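Local coordinates for protein CocE/NonD family hydrolase (Staphylococcus aureus subsp. aureus COL, PDB 3III) that probably hydrolyses ester or amide bonds of a substrate not yet identified, as a serine hydrolase with an alpha/beta-hydrolase domain, at residues Val69-Asp74 against Glu148-Ala153; Lys140-Asp145 against Val168-Val173; Ile163-Val168 against Val173-Val178; Gly194-Tyr199 against Val253-Ile258. All coordinates share one frame; numbering follows the deposited sequence.

Interaction 1: residues Val69-Asp74 against Glu148-Ala153; sequences VVMSAD and EVIEWA
A first torsion of -171° swings the Met71 chain away from its own backbone N, and with chi2 extended it reaches straight from the strand toward Val149, Ile150 and Ala153; a bend at chi3 (-67°) then turns its methyl end along the helix. This is sheet-to-helix packing of an alpha/beta-hydrolase domain: strand 67-74 lies in the central sheet, and helix 140-154 covers it, running nearly antiparallel at an axis distance of 10.4 Å. The selenomethionine is the one residue of its segment in direct touch with the helix, and a long, unbranched side chain suits that distance. Its SE sits 3.8 Å from Ile150 CG1 and 4.0 Å from Val149 CG1, crossing both branched chains at a slant. Those beta-branched residues offer broad apolar sides, and each also leans on the sheet beyond Met71: Val149 on Val123 of strand 119-124, Ile150 on Ile163 of strand 162-168. Small Ala153 lets the helix come close where the selenomethionine chain ends. No hydrogen bond joins the two segments, so shape and burial of apolar surface hold them together. The tightest point is Met71 CE against Ala153 CB at 3.3 Å, closer than carbons usually pack.

Interaction 2: residues Lys140-Asp145 against Val168-Val173; sequences KREAED and VSYLAV. With PLM (palmitic acid), chain G.
Tyr170 and Glu142 meet just behind a probable nucleophile elbow, the sharp strand-to-helix turn of alpha/beta hydrolases, here in the sequence Gly167-Val168-Ser169-Tyr170-Leu171. The hydrogen bonding is simple across the two segments: Tyr170 OH donates to Glu142 OE1 over 2.6 Å, a short bond that uses the syn lone pair of the carboxylate. The long glutamate chain, fully extended from helix 140-154 (chi1 -180°), spans the gap between the helices and approaches from the direction opposite to the tyrosine. OE1 stands at the ring edge, near its plane, while the carboxylate is turned 65° from the ring. Its other oxygen, OE2, accepts from Trp138 N, so the buried charge has two donors that probably stabilise it.

The aromatic packing completes the tyrosine's setting. Its ring meets Tyr76 edge-to-face and also touches Trp138, which with the bond at OH should fix its rotation.

The bound palmitic acid is reached by the neighbouring Ser169. This residue has the strained backbone of an elbow (phi 63°), stands at the N-cap of helix 170-179, and is hydrogen-bonded to His274 NE2, consistent with a nucleophile and its histidine. Tyr76 OH also holds the palmitic acid, and Ser169 OG donates to its carboxylate O1 at 2.6 Å.

Interaction 3: residues Ile163-Val168 against Val173-Val178; sequences IGTNGV and VTQWWV
A beta-alpha-beta crossover, strand 162-168, helix 170-179 and strand 186-192, has this contact between its first two elements, Thr165 facing Gln175 across a buried polar spot. The helix runs back over the strand, 8.6 Å away between axes. Thr165 OG1 donates to Gln175 OE1 at 2.8 Å, the two side chains sliding past each other in opposite directions. A chi1 of 56° sets OG1 between the threonine's backbone N and carbonyl carbon. The amide is turned so that this hydroxyl meets OE1 from above its plane, 40° out and not on a lone pair. The glutamine suits a buried site because both ends of its amide find partners: NE2 donates to Leu171 O of its own helix and to Ile190 O of strand 186-192. That grip helps settle which way round the amide lies. Beside it passes Gly167, whose N is 3.2 Å from Gln175 NE2 without bonding, both being donors. Glycine fits here because at its backbone angles a beta carbon would run into the preceding carbonyl oxygen. Around the contact, Thr165 also touches Tyr146 of helix 140-154 and Leu186 and Met189 of strand 186-192, whereas Asn166 points away from helix 170-179 and is hydrogen-bonded through OD1 to Tyr303 of helix 299-304.

Interaction 4: residues Gly194-Tyr199 against Val253-Ile258; sequences GLNDMY and VPLSQI
The carboxamide of Asn196 has the branched end of Leu255 over one face and its own backbone N against the other. Leu255 CD1 lies 3.5 Å from Asn196 OD1, and CD2 stands over the amide carbon CG at 3.9 Å, the two side chains crossing at about a right angle. At the amide edges, ND2 donates to Gly277 O and has Trp176 of helix 170-179 alongside, while OD1 accepts from a water that comes in tilted from the amide plane toward the leucine. A chi1 of 49° folds the amide back over its own main chain, with one face turned to the leucine. The same water also donates to Val253 O at 2.8 Å, bridging the two loops, although other acceptors compete for its protons.

The direct bond is between backbones: Val253 N donates to Asn196 O over 2.8 Å, with a C=O...N angle of 173°. One valine branch, CG2, lies 3.6 Å from Asn196 CB and close to the accepting Asn196 O, flanking this bond with apolar surface. Pro254 then centres an inverse gamma turn, for which its ring restricts phi suitably, and Leu255 comes back over the amide. These are two connecting loops of the alpha/beta-hydrolase domain. The chemistry implies that the backbone bond and the water tie them together, the ND2 bond to Gly277 O holds the amide's orientation, and leucine and valine probably help to shield these bonds.

All four contacts are buried, but they differ in chemistry. Interaction 1 is wholly apolar, between strand and helix; interaction 3, on the neighbouring strand of the same sheet, joins strand to helix through a polar pair. Interaction 2 links the two helices, 140-154 and 170-179, that serve interactions 1 and 3, and it lies nearest the bound palmitic acid. It shares Val168 and Val173 with interaction 3. Interaction 4 joins loops rather than sheet elements and relies on main-chain and water-mediated bonds. It still leans on the same helix: Trp176 NE1 is probably hydrogen-bonded to Gly194 O, and Trp177 packs on Val253. Interactions 1 and 4 do not touch, their centres being about 19 Å apart.

Interaction 1: residues Val69-Asp74 against Glu148-Ala153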
loop_
_atom_site.group_PDB
_atom_site.type_symbol
_atom_site.label_atom_id
_atom_site.label_comp_id
_atom_site.label_asym_id
_atom_site.label_seq_id
_atom_site.Cartn_x
_atom_site.Cartn_y
_atom_site.Cartn_z
ATOM N N VAL A 69 2.199 -21.061 -13.657
ATOM C CA VAL A 69 2.319 -21.080 -12.226
ATOM C C VAL A 69 2.080 -19.688 -11.592
ATOM O O VAL A 69 2.692 -18.708 -12.012
ATOM C CB VAL A 69 3.679 -21.524 -11.785
ATOM C CG1 VAL A 69 3.755 -21.477 -10.227
ATOM C CG2 VAL A 69 4.017 -22.905 -12.394
ATOM N N VAL A 70 1.141 -19.650 -10.654
ATOM C CA VAL A 70 0.840 -18.482 -9.847
ATOM C C VAL A 70 1.529 -18.695 -8.500
ATOM O O VAL A 70 1.387 -19.754 -7.896
ATOM C CB VAL A 70 -0.670 -18.307 -9.616
ATOM C CG1 VAL A 70 -0.941 -17.079 -8.688
ATOM C CG2 VAL A 70 -1.443 -18.164 -10.992
HETATM N N MSE A 71 2.323 -17.722 -8.049
HETATM C CA MSE A 71 3.088 -17.871 -6.795
HETATM C C MSE A 71 2.910 -16.685 -5.883
HETATM O O MSE A 71 2.701 -15.559 -6.371
HETATM C CB MSE A 71 4.571 -17.991 -7.114
HETATM C CG MSE A 71 5.423 -18.358 -5.882
HETATM SE SE MSE A 71 7.305 -18.676 -6.456
HETATM C CE MSE A 71 7.009 -20.316 -7.508
ATOM N N SER A 72 2.865 -16.936 -4.567
ATOM C CA SER A 72 2.989 -15.876 -3.588
ATOM C C SER A 72 3.921 -16.322 -2.477
ATOM O O SER A 72 4.098 -17.558 -2.181
ATOM C CB SER A 72 1.629 -15.441 -3.019
ATOM O OG SER A 72 1.135 -16.411 -2.110
ATOM N N ALA A 73 4.515 -15.331 -1.804
ATOM C CA ALA A 73 5.464 -15.619 -0.710
ATOM C C ALA A 73 5.427 -14.566 0.405
ATOM O O ALA A 73 5.398 -13.364 0.164
ATOM C CB ALA A 73 6.855 -15.769 -1.247
ATOM N N ASP A 74 5.483 -15.050 1.652
ATOM C CA ASP A 74 5.483 -14.224 2.820
ATOM C C ASP A 74 6.038 -15.022 4.005
ATOM O O ASP A 74 6.467 -16.158 3.871
ATOM C CB ASP A 74 4.045 -13.747 3.109
ATOM C CG ASP A 74 3.110 -14.876 3.259
ATOM O OD1 ASP A 74 3.197 -15.565 4.287
ATOM O OD2 ASP A 74 2.363 -15.137 2.299
ATOM N N GLU A 148 15.161 -17.765 -5.990
ATOM C CA GLU A 148 15.465 -19.198 -6.116
ATOM C C GLU A 148 14.200 -20.081 -6.272
ATOM O O GLU A 148 14.191 -21.077 -7.065
ATOM C CB GLU A 148 16.366 -19.700 -4.966
ATOM C CG GLU A 148 17.759 -19.096 -4.922
ATOM C CD GLU A 148 18.788 -19.965 -4.201
ATOM O OE1 GLU A 148 18.997 -21.082 -4.700
ATOM O OE2 GLU A 148 19.373 -19.533 -3.167
ATOM N N VAL A 149 13.138 -19.742 -5.553
ATOM C CA VAL A 149 11.934 -20.530 -5.603
ATOM C C VAL A 149 11.238 -20.363 -6.976
ATOM O O VAL A 149 10.693 -21.352 -7.525
ATOM C CB VAL A 149 10.972 -20.250 -4.400
ATOM C CG1 VAL A 149 9.746 -21.158 -4.469
ATOM C CG2 VAL A 149 11.734 -20.461 -3.017
ATOM N N ILE A 150 11.253 -19.141 -7.526
ATOM C CA ILE A 150 10.707 -18.880 -8.867
ATOM C C ILE A 150 11.399 -19.743 -9.887
ATOM O O ILE A 150 10.749 -20.410 -10.688
ATOM C CB ILE A 150 10.800 -17.365 -9.266
ATOM C CG1 ILE A 150 9.843 -16.563 -8.395
ATOM C CG2 ILE A 150 10.558 -17.175 -10.756
ATOM C CD1 ILE A 150 10.054 -15.064 -8.436
ATOM N N GLU A 151 12.730 -19.747 -9.855
ATOM C CA GLU A 151 13.518 -20.487 -10.832
ATOM C C GLU A 151 13.380 -21.991 -10.658
ATOM O O GLU A 151 13.387 -22.718 -11.639
ATOM C CB GLU A 151 14.977 -20.019 -10.803
ATOM C CG GLU A 151 15.121 -18.542 -11.240
ATOM C CD GLU A 151 14.479 -18.249 -12.616
ATOM O OE1 GLU A 151 14.931 -18.889 -13.608
ATOM O OE2 GLU A 151 13.538 -17.409 -12.708
ATOM N N TRP A 152 13.231 -22.456 -9.423
ATOM C CA TRP A 152 12.979 -23.866 -9.148
ATOM C C TRP A 152 11.625 -24.331 -9.738
ATOM O O TRP A 152 11.552 -25.376 -10.396
ATOM C CB TRP A 152 12.994 -24.093 -7.650
ATOM C CG TRP A 152 12.563 -25.479 -7.243
ATOM C CD1 TRP A 152 13.355 -26.581 -7.117
ATOM C CD2 TRP A 152 11.251 -25.885 -6.923
ATOM N NE1 TRP A 152 12.598 -27.657 -6.729
ATOM C CE2 TRP A 152 11.300 -27.252 -6.611
ATOM C CE3 TRP A 152 10.021 -25.219 -6.855
ATOM C CZ2 TRP A 152 10.164 -27.971 -6.236
ATOM C CZ3 TRP A 152 8.909 -25.929 -6.465
ATOM C CH2 TRP A 152 8.988 -27.298 -6.179
ATOM N N ALA A 153 10.595 -23.524 -9.518
ATOM C CA ALA A 153 9.255 -23.768 -9.997
ATOM C C ALA A 153 9.220 -23.887 -11.504
ATOM O O ALA A 153 8.496 -24.709 -12.018
ATOM C CB ALA A 153 8.312 -22.628 -9.549
#

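Interaction 2: residues Lys140-Asp145 against Val168-Val173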
loop_
_atom_site.group_PDB
_atom_site.type_symbol
_atom_site.label_atom_id
_atom_site.label_comp_id
_atom_site.label_asym_id
_atom_site.label_seq_id
_atom_site.Cartn_x
_atom_site.Cartn_y
_atom_site.Cartn_z
ATOM N N LYS A 140 16.612 -7.428 0.495
ATOM C CA LYS A 140 17.171 -8.047 -0.661
ATOM C C LYS A 140 17.461 -9.528 -0.412
ATOM O O LYS A 140 17.233 -10.332 -1.290
ATOM C CB LYS A 140 18.470 -7.371 -1.071
ATOM C CG LYS A 140 19.017 -7.965 -2.403
ATOM C CD LYS A 140 20.167 -7.139 -2.883
ATOM C CE LYS A 140 20.720 -7.661 -4.164
ATOM N NZ LYS A 140 21.831 -6.881 -4.627
ATOM N N ARG A 141 17.984 -9.869 0.756
ATOM C CA ARG A 141 18.230 -11.276 1.101
ATOM C C ARG A 141 16.932 -12.103 1.041
ATOM O O ARG A 141 16.917 -13.229 0.599
ATOM C CB ARG A 141 18.939 -11.420 2.454
ATOM C CG ARG A 141 18.149 -11.034 3.726
ATOM C CD ARG A 141 19.059 -11.407 4.971
ATOM N NE ARG A 141 19.217 -12.863 4.981
ATOM C CZ ARG A 141 20.107 -13.520 5.731
ATOM N NH1 ARG A 141 20.893 -12.880 6.562
ATOM N NH2 ARG A 141 20.197 -14.832 5.644
ATOM N N GLU A 142 15.816 -11.519 1.400
ATOM C CA GLU A 142 14.549 -12.230 1.283
ATOM C C GLU A 142 14.155 -12.363 -0.214
ATOM O O GLU A 142 13.695 -13.408 -0.657
ATOM C CB GLU A 142 13.453 -11.476 2.043
ATOM C CG GLU A 142 12.108 -12.113 2.001
ATOM C CD GLU A 142 11.031 -11.385 2.843
ATOM O OE1 GLU A 142 10.548 -11.996 3.818
ATOM O OE2 GLU A 142 10.612 -10.258 2.481
ATOM N N ALA A 143 14.293 -11.281 -0.961
ATOM C CA ALA A 143 14.141 -11.308 -2.401
ATOM C C ALA A 143 15.005 -12.402 -3.110
ATOM O O ALA A 143 14.552 -13.055 -4.106
ATOM C CB ALA A 143 14.471 -9.922 -2.944
ATOM N N GLU A 144 16.248 -12.564 -2.673
ATOM C CA GLU A 144 17.139 -13.584 -3.272
ATOM C C GLU A 144 16.595 -15.002 -3.077
ATOM O O GLU A 144 16.682 -15.854 -3.999
ATOM C CB GLU A 144 18.574 -13.430 -2.770
ATOM C CG GLU A 144 19.224 -12.172 -3.369
ATOM C CD GLU A 144 20.644 -11.964 -2.920
ATOM O OE1 GLU A 144 21.252 -12.954 -2.440
ATOM O OE2 GLU A 144 21.159 -10.824 -3.087
ATOM N N ASP A 145 16.015 -15.263 -1.898
ATOM C CA ASP A 145 15.417 -16.559 -1.615
ATOM C C ASP A 145 14.205 -16.794 -2.536
ATOM O O ASP A 145 14.054 -17.864 -3.105
ATOM C CB ASP A 145 14.959 -16.637 -0.157
ATOM C CG ASP A 145 16.114 -16.723 0.840
ATOM O OD1 ASP A 145 17.228 -17.090 0.448
ATOM O OD2 ASP A 145 15.867 -16.400 2.023
ATOM N N VAL A 168 -1.361 -9.710 -1.936
ATOM C CA VAL A 168 -1.686 -8.431 -1.282
ATOM C C VAL A 168 -0.733 -8.188 -0.125
ATOM O O VAL A 168 -0.342 -9.148 0.576
ATOM C CB VAL A 168 -3.161 -8.482 -0.747
ATOM C CG1 VAL A 168 -3.548 -7.196 -0.044
ATOM C CG2 VAL A 168 -4.128 -8.775 -1.982
ATOM N N SER A 169 -0.422 -6.914 0.083
ATOM C CA SER A 169 0.275 -6.389 1.263
ATOM C C SER A 169 1.689 -7.012 1.299
ATOM O O SER A 169 2.448 -6.809 0.370
ATOM C CB SER A 169 -0.542 -6.634 2.532
ATOM O OG SER A 169 0.120 -6.038 3.642
ATOM N N TYR A 170 2.069 -7.759 2.332
ATOM C CA TYR A 170 3.438 -8.377 2.373
ATOM C C TYR A 170 3.685 -9.178 1.063
ATOM O O TYR A 170 4.769 -9.135 0.492
ATOM C CB TYR A 170 3.559 -9.330 3.558
ATOM C CG TYR A 170 4.933 -9.746 3.998
ATOM C CD1 TYR A 170 5.374 -9.426 5.282
ATOM C CD2 TYR A 170 5.758 -10.545 3.200
ATOM C CE1 TYR A 170 6.630 -9.838 5.742
ATOM C CE2 TYR A 170 7.033 -10.956 3.635
ATOM C CZ TYR A 170 7.458 -10.583 4.921
ATOM O OH TYR A 170 8.703 -11.011 5.373
ATOM N N LEU A 171 2.642 -9.867 0.577
ATOM C CA LEU A 171 2.696 -10.658 -0.634
ATOM C C LEU A 171 2.896 -9.818 -1.916
ATOM O O LEU A 171 3.213 -10.370 -2.985
ATOM C CB LEU A 171 1.474 -11.590 -0.741
ATOM C CG LEU A 171 1.221 -12.639 0.378
ATOM C CD1 LEU A 171 0.900 -12.084 1.725
ATOM C CD2 LEU A 171 0.074 -13.547 -0.137
ATOM N N ALA A 172 2.595 -8.521 -1.838
ATOM C CA ALA A 172 2.881 -7.537 -2.887
ATOM C C ALA A 172 4.267 -6.927 -2.736
ATOM O O ALA A 172 5.013 -6.787 -3.735
ATOM C CB ALA A 172 1.798 -6.426 -2.916
ATOM N N VAL A 173 4.642 -6.556 -1.503
ATOM C CA VAL A 173 5.965 -5.934 -1.275
ATOM C C VAL A 173 7.084 -6.893 -1.732
ATOM O O VAL A 173 8.046 -6.484 -2.402
ATOM C CB VAL A 173 6.200 -5.574 0.219
ATOM C CG1 VAL A 173 7.627 -4.929 0.437
ATOM C CG2 VAL A 173 5.084 -4.691 0.775
HETATM C C1 PLM G . -0.737 -7.051 6.613
HETATM O O1 PLM G . 0.192 -7.349 5.865
HETATM O O2 PLM G . -1.577 -6.234 6.196
HETATM C C2 PLM G . -0.792 -7.648 7.983
HETATM C C3 PLM G . -2.112 -7.380 8.685
HETATM C C4 PLM G . -2.298 -8.091 10.026
HETATM C C5 PLM G . -3.757 -8.045 10.568
HETATM C C6 PLM G . -3.930 -8.169 12.106
HETATM C C7 PLM G . -4.924 -9.197 12.701
HETATM C C8 PLM G . -6.329 -8.690 13.120
#

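Interaction 3: residues Ile163-Val168 against Val173-Val178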
loop_
_atom_site.group_PDB
_atom_site.type_symbol
_atom_site.label_atom_id
_atom_site.label_comp_id
_atom_site.label_asym_id
_atom_site.label_seq_id
_atom_site.Cartn_x
_atom_site.Cartn_y
_atom_site.Cartn_z
ATOM N N ILE A 163 6.204 -18.247 -14.647
ATOM C CA ILE A 163 5.766 -17.941 -13.306
ATOM C C ILE A 163 5.283 -16.484 -13.244
ATOM O O ILE A 163 5.926 -15.558 -13.763
ATOM C CB ILE A 163 6.883 -18.118 -12.290
ATOM C CG1 ILE A 163 7.678 -19.449 -12.445
ATOM C CG2 ILE A 163 6.379 -17.745 -10.875
ATOM C CD1 ILE A 163 7.008 -20.700 -12.728
ATOM N N GLY A 164 4.142 -16.303 -12.632
ATOM C CA GLY A 164 3.597 -15.001 -12.331
ATOM C C GLY A 164 3.344 -14.920 -10.816
ATOM O O GLY A 164 2.728 -15.824 -10.184
ATOM N N THR A 165 3.743 -13.816 -10.219
ATOM C CA THR A 165 3.496 -13.599 -8.799
ATOM C C THR A 165 2.284 -12.743 -8.553
ATOM O O THR A 165 1.890 -11.927 -9.409
ATOM C CB THR A 165 4.721 -12.996 -8.121
ATOM O OG1 THR A 165 5.089 -11.799 -8.796
ATOM C CG2 THR A 165 5.923 -13.994 -8.104
ATOM N N ASN A 166 1.647 -12.941 -7.390
ATOM C CA ASN A 166 0.351 -12.323 -7.145
ATOM C C ASN A 166 0.054 -12.328 -5.672
ATOM O O ASN A 166 0.302 -13.333 -5.005
ATOM C CB ASN A 166 -0.711 -13.170 -7.861
ATOM C CG ASN A 166 -2.088 -12.556 -7.894
ATOM O OD1 ASN A 166 -2.395 -11.555 -7.243
ATOM N ND2 ASN A 166 -2.988 -13.206 -8.674
ATOM N N GLY A 167 -0.519 -11.256 -5.154
ATOM C CA GLY A 167 -0.882 -11.226 -3.767
ATOM C C GLY A 167 -0.899 -9.805 -3.187
ATOM O O GLY A 167 -0.459 -8.867 -3.838
ATOM N N VAL A 168 -1.361 -9.710 -1.936
ATOM C CA VAL A 168 -1.686 -8.431 -1.282
ATOM C C VAL A 168 -0.733 -8.188 -0.125
ATOM O O VAL A 168 -0.342 -9.148 0.576
ATOM C CB VAL A 168 -3.161 -8.482 -0.747
ATOM C CG1 VAL A 168 -3.548 -7.196 -0.044
ATOM C CG2 VAL A 168 -4.128 -8.775 -1.982
ATOM N N VAL A 173 4.642 -6.556 -1.503
ATOM C CA VAL A 173 5.965 -5.934 -1.275
ATOM C C VAL A 173 7.084 -6.893 -1.732
ATOM O O VAL A 173 8.046 -6.484 -2.402
ATOM C CB VAL A 173 6.200 -5.574 0.219
ATOM C CG1 VAL A 173 7.627 -4.929 0.437
ATOM C CG2 VAL A 173 5.084 -4.691 0.775
ATOM N N THR A 174 6.939 -8.178 -1.418
ATOM C CA THR A 174 7.940 -9.173 -1.828
ATOM C C THR A 174 8.047 -9.309 -3.356
ATOM O O THR A 174 9.073 -9.741 -3.857
ATOM C CB THR A 174 7.684 -10.542 -1.211
ATOM O OG1 THR A 174 6.335 -10.982 -1.478
ATOM C CG2 THR A 174 7.898 -10.534 0.300
ATOM N N GLN A 175 6.979 -8.966 -4.070
ATOM C CA GLN A 175 7.026 -8.960 -5.564
ATOM C C GLN A 175 7.825 -7.790 -6.073
ATOM O O GLN A 175 8.630 -7.964 -6.957
ATOM C CB GLN A 175 5.648 -8.897 -6.151
ATOM C CG GLN A 175 4.761 -10.089 -5.776
ATOM C CD GLN A 175 3.415 -9.966 -6.489
ATOM O OE1 GLN A 175 3.382 -9.929 -7.722
ATOM N NE2 GLN A 175 2.307 -9.917 -5.714
ATOM N N TRP A 176 7.633 -6.588 -5.519
ATOM C CA TRP A 176 8.483 -5.485 -5.956
ATOM C C TRP A 176 9.937 -5.878 -5.741
ATOM O O TRP A 176 10.796 -5.661 -6.597
ATOM C CB TRP A 176 8.189 -4.202 -5.164
ATOM C CG TRP A 176 6.817 -3.582 -5.361
ATOM C CD1 TRP A 176 5.907 -3.311 -4.362
ATOM C CD2 TRP A 176 6.230 -3.082 -6.584
ATOM N NE1 TRP A 176 4.783 -2.736 -4.899
ATOM C CE2 TRP A 176 4.976 -2.529 -6.246
ATOM C CE3 TRP A 176 6.664 -3.005 -7.933
ATOM C CZ2 TRP A 176 4.111 -1.973 -7.199
ATOM C CZ3 TRP A 176 5.810 -2.405 -8.870
ATOM C CH2 TRP A 176 4.549 -1.903 -8.500
ATOM N N TRP A 177 10.218 -6.397 -4.568
ATOM C CA TRP A 177 11.570 -6.881 -4.265
ATOM C C TRP A 177 12.136 -7.920 -5.278
ATOM O O TRP A 177 13.181 -7.680 -5.897
ATOM C CB TRP A 177 11.673 -7.388 -2.802
ATOM C CG TRP A 177 12.154 -6.274 -1.889
ATOM C CD1 TRP A 177 11.434 -5.610 -0.936
ATOM C CD2 TRP A 177 13.466 -5.687 -1.874
ATOM N NE1 TRP A 177 12.207 -4.672 -0.342
ATOM C CE2 TRP A 177 13.455 -4.680 -0.899
ATOM C CE3 TRP A 177 14.635 -5.898 -2.605
ATOM C CZ2 TRP A 177 14.577 -3.896 -0.634
ATOM C CZ3 TRP A 177 15.749 -5.136 -2.334
ATOM C CH2 TRP A 177 15.724 -4.157 -1.360
ATOM N N VAL A 178 11.468 -9.057 -5.432
ATOM C CA VAL A 178 12.061 -10.124 -6.293
ATOM C C VAL A 178 12.141 -9.664 -7.759
ATOM O O VAL A 178 13.099 -9.961 -8.475
ATOM C CB VAL A 178 11.330 -11.478 -6.115
ATOM C CG1 VAL A 178 9.954 -11.506 -6.831
ATOM C CG2 VAL A 178 12.211 -12.622 -6.553
#

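Interaction 4: residues Gly194-Tyr199 against Val253-Ile258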
loop_
_atom_site.group_PDB
_atom_site.type_symbol
_atom_site.label_atom_id
_atom_site.label_comp_id
_atom_site.label_asym_id
_atom_site.label_seq_id
_atom_site.Cartn_x
_atom_site.Cartn_y
_atom_site.Cartn_z
ATOM N N GLY A 194 1.153 -2.863 -2.410
ATOM C CA GLY A 194 2.376 -3.036 -1.636
ATOM C C GLY A 194 3.339 -1.865 -1.658
ATOM O O GLY A 194 3.698 -1.360 -2.716
ATOM N N LEU A 195 3.808 -1.502 -0.462
ATOM C CA LEU A 195 4.862 -0.529 -0.307
ATOM C C LEU A 195 6.186 -1.076 -0.847
ATOM O O LEU A 195 6.321 -2.254 -1.145
ATOM C CB LEU A 195 5.023 -0.141 1.178
ATOM C CG LEU A 195 5.428 -1.230 2.189
ATOM C CD1 LEU A 195 6.899 -1.386 2.304
ATOM C CD2 LEU A 195 4.787 -0.888 3.577
ATOM N N ASN A 196 7.165 -0.196 -0.978
ATOM C CA ASN A 196 8.496 -0.620 -1.347
ATOM C C ASN A 196 9.651 0.279 -0.856
ATOM O O ASN A 196 10.766 0.120 -1.283
ATOM C CB ASN A 196 8.539 -0.848 -2.846
ATOM C CG ASN A 196 7.969 0.284 -3.604
ATOM O OD1 ASN A 196 8.459 1.386 -3.523
ATOM N ND2 ASN A 196 6.856 0.034 -4.306
ATOM N N ASP A 197 9.357 1.186 0.080
ATOM C CA ASP A 197 10.338 2.043 0.748
ATOM C C ASP A 197 9.940 2.148 2.204
ATOM O O ASP A 197 9.121 2.954 2.571
ATOM C CB ASP A 197 10.395 3.418 0.085
ATOM C CG ASP A 197 11.492 4.346 0.688
ATOM O OD1 ASP A 197 12.008 4.080 1.814
ATOM O OD2 ASP A 197 11.760 5.399 0.028
HETATM N N MSE A 198 10.481 1.271 3.028
HETATM C CA MSE A 198 10.018 1.145 4.398
HETATM C C MSE A 198 10.176 2.428 5.172
HETATM O O MSE A 198 9.292 2.767 5.964
HETATM C CB MSE A 198 10.756 0.022 5.144
HETATM C CG MSE A 198 10.309 -1.321 4.743
HETATM SE SE MSE A 198 11.242 -2.753 5.779
HETATM C CE MSE A 198 10.359 -2.374 7.565
ATOM N N TYR A 199 11.303 3.116 5.012
ATOM C CA TYR A 199 11.507 4.339 5.764
ATOM C C TYR A 199 10.392 5.392 5.518
ATOM O O TYR A 199 9.955 6.062 6.424
ATOM C CB TYR A 199 12.876 4.961 5.416
ATOM C CG TYR A 199 13.121 6.158 6.220
ATOM C CD1 TYR A 199 13.649 6.058 7.507
ATOM C CD2 TYR A 199 12.780 7.420 5.735
ATOM C CE1 TYR A 199 13.827 7.238 8.319
ATOM C CE2 TYR A 199 12.958 8.536 6.494
ATOM C CZ TYR A 199 13.493 8.457 7.786
ATOM O OH TYR A 199 13.629 9.615 8.532
ATOM N N VAL A 253 13.270 -0.500 -2.461
ATOM C CA VAL A 253 13.466 -1.301 -3.663
ATOM C C VAL A 253 13.996 -0.409 -4.815
ATOM O O VAL A 253 13.405 0.665 -5.059
ATOM C CB VAL A 253 12.113 -1.965 -4.133
ATOM C CG1 VAL A 253 12.312 -2.740 -5.487
ATOM C CG2 VAL A 253 11.522 -2.869 -3.022
ATOM N N PRO A 254 15.010 -0.884 -5.576
ATOM C CA PRO A 254 15.470 -0.182 -6.810
ATOM C C PRO A 254 14.503 -0.486 -7.963
ATOM O O PRO A 254 14.781 -1.316 -8.831
ATOM C CB PRO A 254 16.869 -0.752 -7.070
ATOM C CG PRO A 254 16.825 -2.140 -6.508
ATOM C CD PRO A 254 15.810 -2.101 -5.317
ATOM N N LEU A 255 13.405 0.249 -7.966
ATOM C CA LEU A 255 12.243 -0.033 -8.809
ATOM C C LEU A 255 12.520 0.053 -10.319
ATOM O O LEU A 255 11.898 -0.659 -11.085
ATOM C CB LEU A 255 11.121 0.933 -8.450
ATOM C CG LEU A 255 10.474 0.715 -7.070
ATOM C CD1 LEU A 255 9.581 1.888 -6.754
ATOM C CD2 LEU A 255 9.666 -0.567 -7.026
ATOM N N SER A 256 13.457 0.916 -10.731
ATOM C CA SER A 256 13.777 1.073 -12.130
ATOM C C SER A 256 14.487 -0.141 -12.749
ATOM O O SER A 256 14.674 -0.223 -13.967
ATOM C CB SER A 256 14.610 2.341 -12.328
ATOM O OG SER A 256 15.880 2.201 -11.752
ATOM N N GLN A 257 14.949 -1.050 -11.923
ATOM C CA GLN A 257 15.429 -2.349 -12.380
ATOM C C GLN A 257 14.320 -3.283 -12.832
ATOM O O GLN A 257 14.588 -4.316 -13.485
ATOM C CB GLN A 257 16.196 -3.013 -11.249
ATOM C CG GLN A 257 17.500 -2.226 -10.872
ATOM C CD GLN A 257 18.325 -2.883 -9.787
ATOM O OE1 GLN A 257 18.075 -4.015 -9.374
ATOM N NE2 GLN A 257 19.334 -2.185 -9.335
ATOM N N ILE A 258 13.084 -2.997 -12.441
ATOM C CA ILE A 258 11.976 -3.925 -12.796
ATOM C C ILE A 258 11.626 -3.797 -14.275
ATOM O O ILE A 258 11.310 -2.678 -14.782
ATOM C CB ILE A 258 10.746 -3.678 -11.939
ATOM C CG1 ILE A 258 11.074 -3.984 -10.485
ATOM C CG2 ILE A 258 9.548 -4.468 -12.423
ATOM C CD1 ILE A 258 9.903 -3.633 -9.546
HETATM O O HOH W 1 11.440 2.230 -3.895
#